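Local coordinates for protein taurocyamine kinase (Schistosoma mansoni, PDB 4WOD) that catalyses the reversible, magnesium-dependent transfer of a phosphate group between ATP and taurocyamine, giving N-phosphotaurocyamine and ADP, at residues A152-S157 against E249-L254; K283-L287 against L348-Q353; P291-E295 against L555-G559; L369-A373 against I395-D399; D544-F548 against K576-V582. The protein carries 4 engineered substitutions. All blocks are in the same frame, centred on the assembly; numbering follows the deposited sequence.

Contact 1: residues A152-S157 against E249-L254; sequences ALHNLS and ELSKSL
L250 drives a branched knob into the hollow formed by A152, L153 and L156. Its CD2 does most of the touching: it lies 3.6 Å from the carbonyl O of A152. The same methyl meets CD2 of L153 at 3.8 Å and packs against CD2 of L156. The side chains of L250 and L156 cross at about a right angle, which lets one methyl sit between the branches of its neighbour. With CG turned away from its own carbonyl carbon (chi1 -74°), L250 leans across the gap although its CB does not point at the partner. The complementary bump is small. A152 CB points across and meets S253 CB and L254 CD1, each at 3.8 Å; a methyl suits this place because the backbones come within 5.9 Å, CA to CA, at A152 and S253. At the other end the partly exposed E249 lays the aliphatic start of its extended chain against L156, CB to CD2 3.8 Å, while its carboxylate reaches on past that methyl toward the backbone of S157. The contact joins the C-terminal ends of helices 139-154 and 236-251, and L153 and L156 reach on to strand 215-219 of the catalytic-domain sheet. With leucine methyls at its centre and serine and glutamate at its margin, the join rests on shape and exclusion of water rather than on directed polar bonds.

Contact 2: residues K283-L287 against L348-Q353; sequences KIPML and LEVMLQ
E349 OE2 is gripped by three donors: the backbone N of M286, the amide NE2 of Q353 at 2.7 Å, and a water that also donates to K283 O. The other oxygen, OE1, takes the N-H of L287 at 2.7 Å. The glutamate chain leaves anti to its N (chi1 170°) and bends at chi2 (75°), which turns the carboxylate to these amides. Both backbone bonds use syn lone pairs, so it clasps two successive N-H groups at the start of the short, weakly bonded helix 285-288, whose first-turn amides have no earlier carbonyls to bind. The bond from Q353 is nearly straight and comes from the anti side, 35° out of the carboxylate plane; one helical turn on, Q353 thus helps fix the rotation of a buried glutamate. The N-H groups at this helix start would probably help stabilise its negative charge. P285, which has no N-H to offer, brings CD up to OE2. Around this polar core the packing is mostly apolar. M286 CG lies against L352 CB at 3.9 Å. Its thioether crosses Q353 obliquely, M286 CE 3.7 Å from Q353 NE2, while L352 CD1 presses on L287 CA. The long helix 331-355 is thereby tied to the chain just where strand 277-283 leaves the sheet of the first catalytic domain, with F293 of helix 293-299 covering I284 and L287, and strand 318-323 flanking K283 and I284.

Contact 3: residues P291-E295 against L555-G559; sequences PNFKE and LRDAG
P291 sets its ring against the last helical turn of 555-559, with CB 3.2 Å from the carbonyl O of R556 and CG 4.0 Å from G559 CA. A compact ring suits this approach, and G559 suits the helix end: its positive phi (103°) closes a Schellman motif. Beside the proline, N292 CB lies over one face of the R556 guanidinium and 3.2 Å from D557 OD1. E295 approaches over that same face, its side chain running against that of R556, with OE2 3.5 Å from R556 NH1. The oxygen stands well out of the guanidinium plane, making this a salt bridge of charges alone, with no N-H aimed at it. The guanidinium is held by its neighbour in sequence. R556 folds back through a bend at chi3 (61°) and takes D557 side-on, NE to OD1 at 2.8 Å and NH2 to OD2 at 3.1 Å. D557 lies close to the guanidinium plane, though NE meets OD1 from above the carboxylate plane. Further out, R414 bonds N292 OD1 and D557 O, while N419 bonds D557 OD2, bringing in the region of helix 409-418. The contact joins the two halves of this duplicated kinase, helix 293-299 to helix 553-558. Directed bonds within its own half probably hold the arginine in place, and the partner half adds a glutamate charge and the carbon flanks of P291 and N292, laid against polar atoms.

Contact 4: residues L369-A373 against I395-D399; sequences LTYLA and IKKYD
Among the apolar contacts, I395 meets three residues. Its CG1 lies beside its N (chi1 -68°) and CG2 anti to it, spreading the two arms of this beta-branched side chain: CD1 to A373 CB at 4.0 Å, CG2 to T370 and L369. The small A373 leaves room for the longer arm. T370 suits its place by offering a methyl, CG2, to both I395 and D399. L369 reaches past to the helix end, CD2 lying 3.9 Å from D399 CA. The pair belongs to the all-helical N-terminal domain of the second phosphagen kinase unit, where helix 369-376 packs on the end of helix 392-398; L369 also rests on L409 and I413 of helix 409-418. Polar contact falls to D399, the first residue past its helix. One water accepts from T370 N at 3.1 Å and donates to D399 OD2, bridging the backbone at the helix start to the carboxylate. The other oxygen, OD1, is hydrogen-bonded to the hydroxyl of Y355, from the end of helix 331-355.

Contact 5: residues D544-F548 against K576-V582; sequences DHFLF and KTFLVWV
K576 reaches D544 with its terminal amine, NZ to OD2 2.6 Å, a salt bridge met on the syn side of the carboxylate. A water closes a second path, donating to D544 OD1 and accepting from NZ. The extended lysine chain runs past the rim of the F546 ring, with CG at its edge in plane, so its methylenes are used as well as its charge. L579 follows on strand 578-582 and sets CD2 over one face of F546, a CH-pi contact 3.7 Å from the ring centroid; D544 CB covers the opposite face, leaving the flat ring sandwiched. The strand belongs to the antiparallel sheet of the second catalytic domain. The partner segment is the loop that follows helix 535-543, a helix closed by a Schellman motif with H545, a predicted ATP-binding residue, at C-prime. Next comes W581, whose indole bridges two phenylalanines. Its CZ2 lies 3.9 Å from F546 CB, and its CD1 is 3.7 Å from F548 CD2, the rings oblique with planes at 41°. Between them NE1 donates to L547 O at 3.0 Å, the oxygen nearly in the indole plane but the donor 39° above the carbonyl plane. W581 also makes a cation-pi contact with R589, another predicted ATP-binding residue. V582 closes the strand with its backbone O at the edge of the F548 ring, which CG, anti to its N (chi1 -171°), carries there.

How the contacts relate
The five contacts follow the duplicated plan of the chain. Contacts 1 and 2 lie in the first catalytic domain, their centres 42 Å apart: contact 1 at its outer side, contact 2 near the junction of the halves. Contact 3 crosses that junction, 15 Å from contact 2 centre to centre, and touches it through F293. Contact 4, in the second N-terminal domain, touches contact 2 through Y371 and L348. Contact 5 lies in the second catalytic domain, its centre 67 Å from that of contact 1. Along the chain contacts 1, 2 and 4 come in series; contact 3 alternates its segments with those of 2 and 5 and spans contact 4. Contacts 2, 3 and 4 thus cluster where the kinase units meet.

Contact 1: residues A152-S157 against E249-L254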
# COMPACT_ATOMS: atom_id res chain seq x y z
N ALA A 152 -11.91 39.13 18.70
CA ALA A 152 -11.68 39.15 17.26
C ALA A 152 -12.84 38.51 16.50
O ALA A 152 -13.24 39.00 15.44
CB ALA A 152 -10.36 38.44 16.91
N LEU A 153 -13.38 37.42 17.03
CA LEU A 153 -14.50 36.74 16.36
C LEU A 153 -15.76 37.58 16.44
O LEU A 153 -16.57 37.58 15.52
CB LEU A 153 -14.75 35.37 16.98
CG LEU A 153 -13.75 34.25 16.70
CD1 LEU A 153 -14.20 32.96 17.36
CD2 LEU A 153 -13.61 34.06 15.20
N HIS A 154 -15.92 38.31 17.54
CA HIS A 154 -17.11 39.14 17.72
C HIS A 154 -17.13 40.27 16.71
O HIS A 154 -18.18 40.88 16.47
CB HIS A 154 -17.18 39.70 19.14
CG HIS A 154 -18.55 40.12 19.56
ND1 HIS A 154 -19.47 40.65 18.67
CD2 HIS A 154 -19.18 40.07 20.76
CE1 HIS A 154 -20.60 40.91 19.31
NE2 HIS A 154 -20.44 40.57 20.58
N ASN A 155 -15.98 40.54 16.10
CA ASN A 155 -15.85 41.66 15.18
C ASN A 155 -15.92 41.26 13.70
O ASN A 155 -15.72 42.09 12.82
CB ASN A 155 -14.54 42.41 15.47
CG ASN A 155 -14.59 43.15 16.80
OD1 ASN A 155 -15.66 43.57 17.26
ND2 ASN A 155 -13.43 43.32 17.44
N LEU A 156 -16.21 39.99 13.42
CA LEU A 156 -16.46 39.57 12.04
C LEU A 156 -17.84 40.06 11.62
O LEU A 156 -18.79 40.01 12.40
CB LEU A 156 -16.39 38.04 11.90
CG LEU A 156 -15.07 37.32 12.12
CD1 LEU A 156 -15.35 35.85 12.32
CD2 LEU A 156 -14.10 37.51 10.97
N SER A 157 -17.96 40.52 10.37
CA SER A 157 -19.22 41.11 9.92
C SER A 157 -20.17 40.09 9.30
O SER A 157 -19.94 38.89 9.36
CB SER A 157 -18.97 42.24 8.90
OG SER A 157 -18.44 43.40 9.53
N GLU A 249 -9.81 38.43 7.50
CA GLU A 249 -10.40 39.41 8.42
C GLU A 249 -9.80 39.26 9.83
O GLU A 249 -9.39 40.25 10.44
CB GLU A 249 -11.92 39.28 8.45
CG GLU A 249 -12.59 39.61 7.11
CD GLU A 249 -14.09 39.92 7.21
OE1 GLU A 249 -14.74 39.54 8.21
OE2 GLU A 249 -14.63 40.56 6.27
N LEU A 250 -9.71 38.03 10.33
CA LEU A 250 -9.19 37.79 11.68
C LEU A 250 -7.75 38.26 11.81
O LEU A 250 -7.36 38.78 12.86
CB LEU A 250 -9.31 36.30 12.03
CG LEU A 250 -10.73 35.82 12.36
CD1 LEU A 250 -10.81 34.31 12.64
CD2 LEU A 250 -11.34 36.60 13.51
N SER A 251 -6.97 38.09 10.74
CA SER A 251 -5.58 38.55 10.68
C SER A 251 -5.40 40.03 11.00
O SER A 251 -4.34 40.45 11.43
CB SER A 251 -4.99 38.29 9.28
OG SER A 251 -4.75 36.91 9.12
N LYS A 252 -6.43 40.82 10.77
CA LYS A 252 -6.33 42.24 11.07
C LYS A 252 -6.30 42.47 12.58
O LYS A 252 -5.80 43.50 13.04
CB LYS A 252 -7.49 43.01 10.44
CG LYS A 252 -7.55 42.90 8.94
CD LYS A 252 -8.73 43.66 8.39
CE LYS A 252 -8.97 43.32 6.93
NZ LYS A 252 -10.24 43.90 6.43
N SER A 253 -6.81 41.50 13.34
CA SER A 253 -6.93 41.62 14.79
C SER A 253 -5.90 40.81 15.54
O SER A 253 -5.49 41.17 16.64
CB SER A 253 -8.32 41.18 15.26
OG SER A 253 -9.33 41.95 14.65
N LEU A 254 -5.51 39.68 14.96
CA LEU A 254 -4.63 38.75 15.65
C LEU A 254 -3.34 38.60 14.87
O LEU A 254 -3.35 38.51 13.64
CB LEU A 254 -5.31 37.37 15.81
CG LEU A 254 -6.68 37.37 16.48
CD1 LEU A 254 -7.46 36.08 16.18
CD2 LEU A 254 -6.52 37.54 17.98

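Contact 2: residues K283-L287 against L348-Q353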
# COMPACT_ATOMS: atom_id res chain seq x y z
N LYS A 283 -18.81 8.95 -1.53
CA LYS A 283 -19.14 7.54 -1.73
C LYS A 283 -18.34 6.93 -2.88
O LYS A 283 -18.70 7.10 -4.05
CB LYS A 283 -20.64 7.34 -2.00
CG LYS A 283 -21.56 7.79 -0.88
CD LYS A 283 -22.89 8.26 -1.46
CE LYS A 283 -23.37 9.58 -0.86
NZ LYS A 283 -24.32 10.31 -1.76
N ILE A 284 -17.27 6.22 -2.55
CA ILE A 284 -16.42 5.59 -3.56
C ILE A 284 -16.13 4.11 -3.25
O ILE A 284 -14.97 3.69 -3.21
CB ILE A 284 -15.09 6.36 -3.69
CG1 ILE A 284 -14.37 6.42 -2.33
CG2 ILE A 284 -15.36 7.80 -4.17
CD1 ILE A 284 -12.91 6.75 -2.43
N PRO A 285 -17.19 3.30 -3.05
CA PRO A 285 -16.98 1.90 -2.66
C PRO A 285 -16.16 1.07 -3.65
O PRO A 285 -15.40 0.20 -3.22
CB PRO A 285 -18.42 1.35 -2.56
CG PRO A 285 -19.19 2.19 -3.53
CD PRO A 285 -18.61 3.58 -3.34
N MET A 286 -16.30 1.32 -4.95
CA MET A 286 -15.63 0.46 -5.91
C MET A 286 -14.16 0.82 -5.99
O MET A 286 -13.30 -0.05 -6.03
CB MET A 286 -16.29 0.54 -7.29
CG MET A 286 -16.04 -0.69 -8.14
SD MET A 286 -17.37 -1.00 -9.33
CE MET A 286 -18.59 -1.77 -8.27
N LEU A 287 -13.87 2.12 -5.98
CA LEU A 287 -12.49 2.60 -5.96
C LEU A 287 -11.78 2.16 -4.69
O LEU A 287 -10.61 1.75 -4.73
CB LEU A 287 -12.46 4.13 -6.09
CG LEU A 287 -11.18 4.92 -5.83
CD1 LEU A 287 -10.05 4.59 -6.82
CD2 LEU A 287 -11.52 6.42 -5.88
N LEU A 348 -12.95 8.42 -11.68
CA LEU A 348 -12.55 7.02 -11.74
C LEU A 348 -13.59 6.11 -11.09
O LEU A 348 -13.83 5.00 -11.57
CB LEU A 348 -11.17 6.83 -11.09
CG LEU A 348 -10.50 5.48 -11.31
CD1 LEU A 348 -10.49 5.12 -12.78
CD2 LEU A 348 -9.08 5.51 -10.76
N GLU A 349 -14.23 6.55 -10.00
CA GLU A 349 -15.29 5.75 -9.40
C GLU A 349 -16.42 5.58 -10.41
O GLU A 349 -16.98 4.48 -10.57
CB GLU A 349 -15.82 6.40 -8.12
CG GLU A 349 -17.07 5.75 -7.57
CD GLU A 349 -16.81 4.40 -6.89
OE1 GLU A 349 -15.63 4.08 -6.62
OE2 GLU A 349 -17.79 3.67 -6.62
N VAL A 350 -16.76 6.66 -11.09
CA VAL A 350 -17.84 6.62 -12.09
C VAL A 350 -17.49 5.63 -13.20
O VAL A 350 -18.32 4.82 -13.60
CB VAL A 350 -18.11 8.02 -12.66
CG1 VAL A 350 -18.99 7.92 -13.91
CG2 VAL A 350 -18.77 8.89 -11.61
N MET A 351 -16.24 5.67 -13.66
CA MET A 351 -15.79 4.76 -14.71
C MET A 351 -15.86 3.32 -14.23
O MET A 351 -16.33 2.45 -14.96
CB MET A 351 -14.36 5.10 -15.16
CG MET A 351 -14.25 6.37 -15.99
SD MET A 351 -12.54 6.79 -16.43
CE MET A 351 -12.09 7.84 -15.08
N LEU A 352 -15.41 3.08 -13.01
CA LEU A 352 -15.49 1.73 -12.44
C LEU A 352 -16.92 1.23 -12.38
O LEU A 352 -17.20 0.09 -12.75
CB LEU A 352 -14.88 1.70 -11.03
CG LEU A 352 -13.37 1.88 -10.87
CD1 LEU A 352 -13.04 2.21 -9.42
CD2 LEU A 352 -12.56 0.63 -11.35
N GLN A 353 -17.82 2.08 -11.89
CA GLN A 353 -19.21 1.70 -11.74
C GLN A 353 -19.78 1.31 -13.10
O GLN A 353 -20.47 0.30 -13.20
CB GLN A 353 -20.04 2.83 -11.09
CG GLN A 353 -19.71 3.05 -9.60
CD GLN A 353 -20.07 1.86 -8.72
OE1 GLN A 353 -20.88 1.01 -9.09
NE2 GLN A 353 -19.45 1.78 -7.54
O HOH W 1 -20.29 5.16 -6.12

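Contact 3: residues P291-E295 against L555-G559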
# COMPACT_ATOMS: atom_id res chain seq x y z
N PRO A 291 -6.99 -2.91 -5.02
CA PRO A 291 -5.89 -3.34 -4.14
C PRO A 291 -4.93 -2.21 -3.79
O PRO A 291 -4.44 -2.15 -2.65
CB PRO A 291 -5.20 -4.43 -4.95
CG PRO A 291 -6.30 -5.00 -5.79
CD PRO A 291 -7.14 -3.80 -6.18
N ASN A 292 -4.68 -1.32 -4.75
CA ASN A 292 -3.80 -0.19 -4.53
C ASN A 292 -4.54 1.15 -4.38
O ASN A 292 -4.01 2.20 -4.77
CB ASN A 292 -2.78 -0.10 -5.68
CG ASN A 292 -3.45 -0.00 -7.04
OD1 ASN A 292 -4.59 -0.44 -7.20
ND2 ASN A 292 -2.75 0.57 -8.01
N PHE A 293 -5.75 1.11 -3.83
CA PHE A 293 -6.56 2.30 -3.50
C PHE A 293 -5.72 3.43 -2.90
O PHE A 293 -5.67 4.53 -3.43
CB PHE A 293 -7.70 1.91 -2.55
CG PHE A 293 -8.46 3.09 -1.96
CD1 PHE A 293 -9.11 4.01 -2.77
CD2 PHE A 293 -8.59 3.23 -0.57
CE1 PHE A 293 -9.83 5.07 -2.21
CE2 PHE A 293 -9.30 4.28 -0.01
CZ PHE A 293 -9.92 5.20 -0.83
N LYS A 294 -5.04 3.14 -1.79
CA LYS A 294 -4.17 4.14 -1.15
C LYS A 294 -3.14 4.74 -2.12
O LYS A 294 -2.95 5.96 -2.15
CB LYS A 294 -3.45 3.52 0.05
CG LYS A 294 -4.39 3.05 1.16
CD LYS A 294 -5.09 4.22 1.84
CE LYS A 294 -6.05 3.77 2.94
NZ LYS A 294 -5.37 3.13 4.11
N GLU A 295 -2.47 3.89 -2.90
CA GLU A 295 -1.43 4.37 -3.79
C GLU A 295 -2.05 5.23 -4.87
O GLU A 295 -1.48 6.25 -5.26
CB GLU A 295 -0.64 3.21 -4.40
CG GLU A 295 0.23 2.42 -3.39
CD GLU A 295 -0.58 1.60 -2.37
OE1 GLU A 295 -1.79 1.35 -2.60
OE2 GLU A 295 -0.02 1.21 -1.31
N LEU A 555 1.95 -8.54 -7.97
CA LEU A 555 0.88 -9.46 -7.62
C LEU A 555 -0.31 -8.71 -7.03
O LEU A 555 -1.46 -8.97 -7.39
CB LEU A 555 1.38 -10.55 -6.65
CG LEU A 555 0.41 -11.71 -6.37
CD1 LEU A 555 -0.25 -12.18 -7.65
CD2 LEU A 555 1.12 -12.87 -5.68
N ARG A 556 -0.02 -7.75 -6.14
CA ARG A 556 -1.06 -6.96 -5.49
C ARG A 556 -1.98 -6.30 -6.53
O ARG A 556 -3.19 -6.39 -6.44
CB ARG A 556 -0.46 -5.89 -4.58
CG ARG A 556 -1.48 -5.07 -3.80
CD ARG A 556 -0.86 -3.76 -3.29
NE ARG A 556 -0.40 -2.94 -4.42
CZ ARG A 556 0.47 -1.94 -4.33
NH1 ARG A 556 1.01 -1.63 -3.16
NH2 ARG A 556 0.82 -1.26 -5.42
N ASP A 557 -1.39 -5.64 -7.51
CA ASP A 557 -2.19 -4.86 -8.45
C ASP A 557 -2.90 -5.75 -9.50
O ASP A 557 -3.85 -5.31 -10.16
CB ASP A 557 -1.31 -3.81 -9.10
CG ASP A 557 -0.80 -2.78 -8.09
OD1 ASP A 557 -1.39 -2.70 -7.00
OD2 ASP A 557 0.19 -2.08 -8.38
N ALA A 558 -2.45 -7.00 -9.63
CA ALA A 558 -3.20 -8.01 -10.36
C ALA A 558 -4.38 -8.54 -9.55
O ALA A 558 -5.26 -9.20 -10.09
CB ALA A 558 -2.29 -9.16 -10.76
N GLY A 559 -4.38 -8.27 -8.24
CA GLY A 559 -5.49 -8.63 -7.39
C GLY A 559 -5.21 -9.86 -6.53
O GLY A 559 -6.11 -10.39 -5.88

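Contact 4: residues L369-A373 against I395-D399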
# COMPACT_ATOMS: atom_id res chain seq x y z
N LEU A 369 -10.39 -0.58 -19.86
CA LEU A 369 -9.20 -0.95 -20.63
C LEU A 369 -8.44 0.26 -21.18
O LEU A 369 -7.22 0.32 -21.09
CB LEU A 369 -9.60 -1.88 -21.77
CG LEU A 369 -8.49 -2.29 -22.73
CD1 LEU A 369 -7.30 -2.92 -21.96
CD2 LEU A 369 -9.05 -3.23 -23.78
N THR A 370 -9.15 1.23 -21.74
CA THR A 370 -8.45 2.38 -22.33
C THR A 370 -7.78 3.26 -21.29
O THR A 370 -6.80 3.94 -21.59
CB THR A 370 -9.38 3.25 -23.18
OG1 THR A 370 -10.49 3.66 -22.38
CG2 THR A 370 -9.88 2.46 -24.39
N TYR A 371 -8.31 3.26 -20.06
CA TYR A 371 -7.68 3.98 -18.96
C TYR A 371 -6.36 3.31 -18.56
O TYR A 371 -5.33 3.98 -18.39
CB TYR A 371 -8.60 4.06 -17.74
CG TYR A 371 -7.98 4.73 -16.52
CD1 TYR A 371 -7.98 6.12 -16.39
CD2 TYR A 371 -7.43 3.97 -15.48
CE1 TYR A 371 -7.42 6.73 -15.28
CE2 TYR A 371 -6.87 4.58 -14.36
CZ TYR A 371 -6.86 5.97 -14.26
OH TYR A 371 -6.32 6.60 -13.15
N LEU A 372 -6.41 2.00 -18.41
CA LEU A 372 -5.21 1.24 -18.07
C LEU A 372 -4.18 1.28 -19.18
O LEU A 372 -2.98 1.26 -18.92
CB LEU A 372 -5.56 -0.22 -17.73
CG LEU A 372 -6.36 -0.37 -16.44
CD1 LEU A 372 -6.79 -1.84 -16.20
CD2 LEU A 372 -5.59 0.18 -15.25
N ALA A 373 -4.64 1.32 -20.43
CA ALA A 373 -3.72 1.39 -21.56
C ALA A 373 -2.92 2.70 -21.53
O ALA A 373 -1.77 2.74 -21.95
CB ALA A 373 -4.48 1.26 -22.87
N ILE A 395 -7.18 -3.41 -28.71
CA ILE A 395 -8.03 -2.65 -27.80
C ILE A 395 -9.46 -2.55 -28.34
O ILE A 395 -10.43 -2.79 -27.62
CB ILE A 395 -7.46 -1.24 -27.54
CG1 ILE A 395 -6.16 -1.33 -26.73
CG2 ILE A 395 -8.48 -0.36 -26.80
CD1 ILE A 395 -5.42 0.00 -26.55
N LYS A 396 -9.59 -2.22 -29.62
CA LYS A 396 -10.90 -2.07 -30.26
C LYS A 396 -11.68 -3.38 -30.25
O LYS A 396 -12.88 -3.39 -29.99
CB LYS A 396 -10.73 -1.57 -31.69
CG LYS A 396 -11.96 -1.74 -32.57
CD LYS A 396 -11.68 -1.25 -33.99
CE LYS A 396 -12.86 -1.51 -34.91
NZ LYS A 396 -14.14 -1.16 -34.25
N LYS A 397 -10.99 -4.47 -30.55
CA LYS A 397 -11.63 -5.79 -30.60
C LYS A 397 -12.13 -6.25 -29.24
O LYS A 397 -13.23 -6.79 -29.14
CB LYS A 397 -10.65 -6.82 -31.17
CG LYS A 397 -11.22 -8.19 -31.44
CD LYS A 397 -10.12 -9.10 -32.00
CE LYS A 397 -10.51 -10.55 -31.92
NZ LYS A 397 -11.49 -10.96 -32.95
N TYR A 398 -11.33 -6.05 -28.19
CA TYR A 398 -11.54 -6.71 -26.90
C TYR A 398 -12.09 -5.82 -25.78
O TYR A 398 -12.45 -6.31 -24.71
CB TYR A 398 -10.22 -7.33 -26.42
CG TYR A 398 -9.86 -8.60 -27.16
CD1 TYR A 398 -10.84 -9.53 -27.50
CD2 TYR A 398 -8.54 -8.88 -27.49
CE1 TYR A 398 -10.52 -10.70 -28.17
CE2 TYR A 398 -8.21 -10.05 -28.15
CZ TYR A 398 -9.20 -10.95 -28.49
OH TYR A 398 -8.88 -12.12 -29.16
N ASP A 399 -12.11 -4.51 -25.99
CA ASP A 399 -12.72 -3.60 -25.02
C ASP A 399 -14.17 -4.02 -24.72
O ASP A 399 -14.98 -4.13 -25.62
CB ASP A 399 -12.68 -2.16 -25.54
CG ASP A 399 -12.69 -1.12 -24.43
OD1 ASP A 399 -12.86 -1.49 -23.24
OD2 ASP A 399 -12.54 0.07 -24.74
O HOH W 2 -12.23 1.20 -21.93

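Contact 5: residues D544-F548 against K576-V582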
# COMPACT_ATOMS: atom_id res chain seq x y z
N ASP A 544 12.17 -20.44 8.63
CA ASP A 544 12.64 -21.26 7.51
C ASP A 544 12.60 -20.50 6.19
O ASP A 544 12.84 -21.08 5.14
CB ASP A 544 11.80 -22.53 7.38
CG ASP A 544 11.99 -23.48 8.53
OD1 ASP A 544 13.05 -23.38 9.20
OD2 ASP A 544 11.11 -24.32 8.77
N HIS A 545 12.29 -19.21 6.24
CA HIS A 545 12.10 -18.41 5.03
C HIS A 545 11.05 -19.05 4.12
O HIS A 545 11.17 -19.01 2.90
CB HIS A 545 13.42 -18.22 4.25
CG HIS A 545 14.50 -17.56 5.05
ND1 HIS A 545 15.27 -18.24 5.97
CD2 HIS A 545 14.94 -16.28 5.06
CE1 HIS A 545 16.13 -17.41 6.52
NE2 HIS A 545 15.95 -16.21 5.99
N PHE A 546 10.05 -19.66 4.74
CA PHE A 546 8.88 -20.12 4.00
C PHE A 546 7.84 -19.03 4.15
O PHE A 546 6.98 -19.09 5.02
CB PHE A 546 8.35 -21.46 4.52
CG PHE A 546 9.32 -22.60 4.37
CD1 PHE A 546 10.41 -22.50 3.52
CD2 PHE A 546 9.13 -23.78 5.08
CE1 PHE A 546 11.30 -23.55 3.38
CE2 PHE A 546 10.01 -24.84 4.94
CZ PHE A 546 11.10 -24.72 4.10
N LEU A 547 7.95 -18.00 3.32
CA LEU A 547 7.14 -16.81 3.49
C LEU A 547 5.95 -16.80 2.54
O LEU A 547 6.00 -17.34 1.46
CB LEU A 547 7.98 -15.54 3.25
CG LEU A 547 9.27 -15.43 4.06
CD1 LEU A 547 10.14 -14.31 3.51
CD2 LEU A 547 8.95 -15.22 5.54
N PHE A 548 4.89 -16.15 2.97
CA PHE A 548 3.75 -15.96 2.10
C PHE A 548 3.12 -14.66 2.60
O PHE A 548 2.24 -14.66 3.45
CB PHE A 548 2.82 -17.18 2.16
CG PHE A 548 1.72 -17.19 1.12
CD1 PHE A 548 1.52 -16.11 0.28
CD2 PHE A 548 0.91 -18.31 0.96
CE1 PHE A 548 0.51 -16.12 -0.65
CE2 PHE A 548 -0.09 -18.33 0.01
CZ PHE A 548 -0.29 -17.23 -0.79
N LYS A 576 10.64 -31.07 5.13
CA LYS A 576 10.62 -29.83 4.35
C LYS A 576 11.29 -29.98 2.99
O LYS A 576 11.92 -29.04 2.49
CB LYS A 576 11.26 -28.68 5.15
CG LYS A 576 10.50 -28.36 6.41
CD LYS A 576 11.28 -27.45 7.34
CE LYS A 576 10.84 -27.68 8.79
NZ LYS A 576 11.38 -26.67 9.74
N THR A 577 11.10 -31.14 2.37
CA THR A 577 11.66 -31.45 1.07
C THR A 577 10.57 -31.54 0.01
O THR A 577 10.86 -31.68 -1.17
CB THR A 577 12.44 -32.76 1.08
OG1 THR A 577 11.57 -33.84 1.45
CG2 THR A 577 13.60 -32.68 2.06
N PHE A 578 9.33 -31.44 0.45
CA PHE A 578 8.20 -31.37 -0.45
C PHE A 578 7.23 -30.34 0.13
O PHE A 578 6.81 -30.45 1.27
CB PHE A 578 7.52 -32.74 -0.62
CG PHE A 578 6.35 -32.72 -1.57
CD1 PHE A 578 6.56 -32.69 -2.94
CD2 PHE A 578 5.05 -32.69 -1.09
CE1 PHE A 578 5.48 -32.64 -3.83
CE2 PHE A 578 3.96 -32.65 -1.97
CZ PHE A 578 4.19 -32.62 -3.33
N LEU A 579 6.91 -29.31 -0.66
CA LEU A 579 6.11 -28.19 -0.16
C LEU A 579 5.13 -27.76 -1.23
O LEU A 579 5.41 -27.93 -2.41
CB LEU A 579 6.99 -27.00 0.23
CG LEU A 579 8.32 -27.28 0.94
CD1 LEU A 579 9.41 -27.40 -0.10
CD2 LEU A 579 8.65 -26.19 1.96
N VAL A 580 3.99 -27.21 -0.82
CA VAL A 580 3.01 -26.66 -1.75
C VAL A 580 2.53 -25.31 -1.23
O VAL A 580 2.11 -25.20 -0.08
CB VAL A 580 1.78 -27.59 -1.96
CG1 VAL A 580 0.89 -27.05 -3.09
CG2 VAL A 580 2.22 -29.04 -2.28
N TRP A 581 2.64 -24.27 -2.05
CA TRP A 581 2.03 -22.99 -1.72
C TRP A 581 0.64 -22.94 -2.34
O TRP A 581 0.49 -23.15 -3.54
CB TRP A 581 2.87 -21.82 -2.24
CG TRP A 581 3.82 -21.21 -1.26
CD1 TRP A 581 3.79 -19.93 -0.76
CD2 TRP A 581 4.96 -21.84 -0.66
NE1 TRP A 581 4.83 -19.74 0.12
CE2 TRP A 581 5.57 -20.89 0.20
CE3 TRP A 581 5.53 -23.12 -0.75
CZ2 TRP A 581 6.72 -21.18 0.95
CZ3 TRP A 581 6.67 -23.40 -0.01
CH2 TRP A 581 7.25 -22.44 0.83
N VAL A 582 -0.37 -22.62 -1.54
CA VAL A 582 -1.75 -22.67 -2.01
C VAL A 582 -2.26 -21.26 -2.31
O VAL A 582 -2.25 -20.38 -1.44
CB VAL A 582 -2.66 -23.37 -0.99
CG1 VAL A 582 -4.10 -23.38 -1.48
CG2 VAL A 582 -2.18 -24.81 -0.77
O HOH W 3 14.02 -25.64 10.25